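Local structure of CdiI immunity protein (Cupriavidus taiwanensis, 5T87) at residues Q6-I11 with I35-D40. The protein binds the CdiA toxin of contact-dependent growth inhibition and probably neutralises it, protecting the cell that makes it. Sequence-based numbering, arbitrary orientation.
Sequences QEPARI and IAYYED
A hydrogen bond, a CH-pi contact and a salt bridge tie the extended loop 6-11 to the last turn of helix 25-38 and the residue just past it. Tyr-38 donates its OH to Pro-8 O at 2.6 Å; the C=O...OH angle of 149°, with the donor in the carbonyl plane, marks a well-directed hydrogen bond, and the carbonyl oxygen meets the phenol ring at its edge. Pro-8 itself turns its ring onto Tyr-37: CG stands 3.8 Å from the centroid of the Tyr-37 ring, 15° off the normal, a CH-pi contact over one face. The same proline therefore meets two consecutive tyrosines, Tyr-37 through its ring and Tyr-38 mainly through its carbonyl. Farther along, Arg-10 runs antiparallel to Tyr-38, its CB 4.0 Å from Tyr-38 CD2, and carries its guanidinium past Tyr-38 CB to Glu-39. In the conformer described, Arg-10 NH1 forms a salt bridge of 2.7 Å with Glu-39 OE2, while a water accepts from Arg-10 NH2 and donates to Glu-39 OE1, so both carboxylate oxygens are linked to one guanidinium. Bends at chi2 in both chains bring the charged ends together. In the second shell, Asn-13 ND2 bonds Glu-39 OE1 and helps fix the carboxylate, and Tyr-37 CB lies 3.6 Å above the plane of the Tyr-38 ring. The loop leads from strand 4-5 to helix 16-22 along the outside of the predominantly helical fold; Pro-8 and Tyr-37 also pack on His-46 of the CdiA toxin chain, placing this end of the contact at the toxin interface, while Arg-76 of helix 60-76 bonds Ala-36 O and Glu-39 O at the end of helix 25-38.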
ATOM      1  N   GLN A   6      -6.402   7.168   8.058  1.00 61.40           N
ATOM      2  CA  GLN A   6      -7.651   6.404   7.964  1.00 63.48           C
ATOM      3  C   GLN A   6      -7.308   4.937   7.769  1.00 62.41           C
ATOM      4  O   GLN A   6      -6.665   4.554   6.789  1.00 61.05           O
ATOM      5  CB  GLN A   6      -8.567   6.905   6.838  1.00 65.37           C
ATOM      6  CG  GLN A   6     -10.062   6.674   7.097  1.00 67.91           C
ATOM      7  CD  GLN A   6     -10.975   7.325   6.040  1.00 68.69           C
ATOM      8  OE1 GLN A   6     -11.179   8.554   6.021  1.00 68.91           O
ATOM      9  NE2 GLN A   6     -11.540   6.495   5.164  1.00 68.65           N
ATOM     10  N   GLU A   7      -7.714   4.146   8.754  1.00 62.02           N
ATOM     11  CA  GLU A   7      -7.655   2.714   8.694  1.00 61.33           C
ATOM     12  C   GLU A   7      -8.826   2.247   7.843  1.00 58.59           C
ATOM     13  O   GLU A   7      -9.962   2.627   8.112  1.00 57.23           O
ATOM     14  CB  GLU A   7      -7.791   2.144  10.094  1.00 64.76           C
ATOM     15  CG  GLU A   7      -7.511   0.658  10.202  1.00 66.64           C
ATOM     16  CD  GLU A   7      -7.208   0.267  11.626  1.00 70.15           C
ATOM     17  OE1 GLU A   7      -6.604  -0.801  11.842  1.00 73.07           O
ATOM     18  OE2 GLU A   7      -7.551   1.048  12.536  1.00 73.25           O
ATOM     19  N   PRO A   8      -8.558   1.426   6.816  1.00 56.05           N
ATOM     20  CA  PRO A   8      -9.597   0.954   5.903  1.00 54.58           C
ATOM     21  C   PRO A   8     -10.789   0.246   6.557  1.00 54.66           C
ATOM     22  O   PRO A   8     -10.602  -0.652   7.377  1.00 53.20           O
ATOM     23  CB  PRO A   8      -8.853  -0.040   5.016  1.00 54.90           C
ATOM     24  CG  PRO A   8      -7.431   0.376   5.063  1.00 55.44           C
ATOM     25  CD  PRO A   8      -7.205   1.038   6.374  1.00 56.19           C
ATOM     26  N   ALA A   9     -11.999   0.654   6.173  1.00 55.18           N
ATOM     27  CA  ALA A   9     -13.229  -0.042   6.557  1.00 56.51           C
ATOM     28  C   ALA A   9     -13.348  -1.346   5.788  1.00 57.05           C
ATOM     29  O   ALA A   9     -12.855  -1.453   4.669  1.00 55.26           O
ATOM     30  CB  ALA A   9     -14.443   0.824   6.258  1.00 56.60           C
ATOM     31  N   ARG A  10     -13.994  -2.338   6.399  0.50 58.70           N
ATOM     32  CA  ARG A  10     -14.298  -3.609   5.739  0.50 59.07           C
ATOM     33  C   ARG A  10     -15.604  -3.488   4.952  0.50 59.38           C
ATOM     34  O   ARG A  10     -16.677  -3.364   5.544  0.50 60.06           O
ATOM     35  CB  ARG A  10     -14.400  -4.746   6.768  0.50 60.30           C
ATOM     36  CG  ARG A  10     -15.262  -5.932   6.333  0.50 60.88           C
ATOM     37  CD  ARG A  10     -14.590  -6.826   5.293  0.50 59.89           C
ATOM     38  NE  ARG A  10     -15.499  -7.852   4.781  0.50 60.21           N
ATOM     39  CZ  ARG A  10     -15.118  -8.882   4.037  0.50 60.02           C
ATOM     40  NH1 ARG A  10     -13.841  -9.032   3.724  0.50 59.11           N
ATOM     41  NH2 ARG A  10     -16.013  -9.764   3.609  0.50 60.60           N
ATOM     42  N   ILE A  11     -15.499  -3.519   3.623  1.00 58.66           N
ATOM     43  CA  ILE A  11     -16.662  -3.584   2.730  1.00 59.87           C
ATOM     44  C   ILE A  11     -16.958  -5.049   2.407  1.00 61.50           C
ATOM     45  O   ILE A  11     -16.050  -5.783   1.967  1.00 61.01           O
ATOM     46  CB  ILE A  11     -16.431  -2.818   1.422  1.00 60.06           C
ATOM     47  CG1 ILE A  11     -16.307  -1.314   1.712  1.00 61.47           C
ATOM     48  CG2 ILE A  11     -17.582  -3.059   0.442  1.00 60.36           C
ATOM     49  CD1 ILE A  11     -15.587  -0.535   0.627  1.00 61.40           C
ATOM     50  N   ILE A  35     -10.217  -4.792  -0.129  1.00 44.28           N
ATOM     51  CA  ILE A  35      -9.573  -5.914  -0.789  1.00 44.11           C
ATOM     52  C   ILE A  35      -8.153  -6.087  -0.263  1.00 43.82           C
ATOM     53  O   ILE A  35      -7.768  -7.190   0.126  1.00 44.09           O
ATOM     54  CB  ILE A  35      -9.552  -5.723  -2.325  1.00 43.37           C
ATOM     55  CG1 ILE A  35     -10.957  -5.915  -2.897  1.00 43.72           C
ATOM     56  CG2 ILE A  35      -8.587  -6.688  -2.987  1.00 43.42           C
ATOM     57  CD1 ILE A  35     -11.141  -5.305  -4.268  1.00 43.92           C
ATOM     58  N   ALA A  36      -7.379  -5.012  -0.265  1.00 43.39           N
ATOM     59  CA  ALA A  36      -5.974  -5.115   0.109  1.00 44.04           C
ATOM     60  C   ALA A  36      -5.795  -5.660   1.518  1.00 45.11           C
ATOM     61  O   ALA A  36      -4.953  -6.525   1.716  1.00 46.30           O
ATOM     62  CB  ALA A  36      -5.276  -3.782  -0.026  1.00 44.44           C
ATOM     63  N   TYR A  37      -6.616  -5.194   2.465  1.00 45.13           N
ATOM     64  CA  TYR A  37      -6.433  -5.494   3.894  1.00 46.51           C
ATOM     65  C   TYR A  37      -7.181  -6.721   4.389  1.00 47.54           C
ATOM     66  O   TYR A  37      -6.727  -7.353   5.341  1.00 49.06           O
ATOM     67  CB  TYR A  37      -6.838  -4.278   4.787  1.00 47.01           C
ATOM     68  CG  TYR A  37      -5.754  -3.241   5.025  1.00 45.97           C
ATOM     69  CD1 TYR A  37      -4.888  -2.874   4.001  1.00 45.06           C
ATOM     70  CD2 TYR A  37      -5.624  -2.588   6.269  1.00 46.69           C
ATOM     71  CE1 TYR A  37      -3.905  -1.920   4.200  1.00 45.44           C
ATOM     72  CE2 TYR A  37      -4.645  -1.608   6.473  1.00 46.55           C
ATOM     73  CZ  TYR A  37      -3.780  -1.285   5.425  1.00 45.84           C
ATOM     74  OH  TYR A  37      -2.762  -0.363   5.524  1.00 45.31           O
ATOM     75  N   TYR A  38      -8.322  -7.041   3.781  1.00 48.73           N
ATOM     76  CA  TYR A  38      -9.235  -8.067   4.330  1.00 50.29           C
ATOM     77  C   TYR A  38      -9.585  -9.290   3.457  1.00 50.49           C
ATOM     78  O   TYR A  38     -10.008 -10.284   4.024  1.00 50.66           O
ATOM     79  CB  TYR A  38     -10.527  -7.400   4.825  1.00 50.85           C
ATOM     80  CG  TYR A  38     -10.248  -6.181   5.675  1.00 51.87           C
ATOM     81  CD1 TYR A  38      -9.525  -6.294   6.866  1.00 53.11           C
ATOM     82  CD2 TYR A  38     -10.667  -4.910   5.282  1.00 51.20           C
ATOM     83  CE1 TYR A  38      -9.236  -5.184   7.643  1.00 52.73           C
ATOM     84  CE2 TYR A  38     -10.383  -3.791   6.051  1.00 51.51           C
ATOM     85  CZ  TYR A  38      -9.665  -3.928   7.234  1.00 52.85           C
ATOM     86  OH  TYR A  38      -9.377  -2.815   8.021  1.00 52.78           O
ATOM     87  N   GLU A  39      -9.431  -9.249   2.130  1.00 51.04           N
ATOM     88  CA  GLU A  39      -9.767 -10.436   1.293  1.00 53.34           C
ATOM     89  C   GLU A  39      -8.582 -11.396   1.203  1.00 52.46           C
ATOM     90  O   GLU A  39      -7.428 -10.969   1.108  1.00 51.32           O
ATOM     91  CB  GLU A  39     -10.266 -10.063  -0.111  1.00 55.47           C
ATOM     92  CG  GLU A  39     -11.532  -9.181  -0.136  1.00 58.95           C
ATOM     93  CD  GLU A  39     -12.793  -9.858   0.427  1.00 63.08           C
ATOM     94  OE1 GLU A  39     -12.913 -11.105   0.281  1.00 64.04           O
ATOM     95  OE2 GLU A  39     -13.668  -9.140   1.004  1.00 65.49           O
ATOM     96  N   ASP A  40      -8.878 -12.692   1.259  1.00 52.08           N
ATOM     97  CA  ASP A  40      -7.841 -13.732   1.294  1.00 52.14           C
ATOM     98  C   ASP A  40      -7.673 -14.511   0.008  1.00 49.07           C
ATOM     99  O   ASP A  40      -6.736 -15.274  -0.108  1.00 49.81           O
ATOM    100  CB  ASP A  40      -8.130 -14.717   2.439  1.00 54.95           C
ATOM    101  CG  ASP A  40      -7.819 -14.129   3.809  1.00 57.63           C
ATOM    102  OD1 ASP A  40      -7.088 -13.114   3.859  1.00 60.05           O
ATOM    103  OD2 ASP A  40      -8.293 -14.679   4.835  1.00 59.79           O
TER
HETATM  104  O   HOH W   1     -14.518 -11.870   2.833  1.00 68.22           O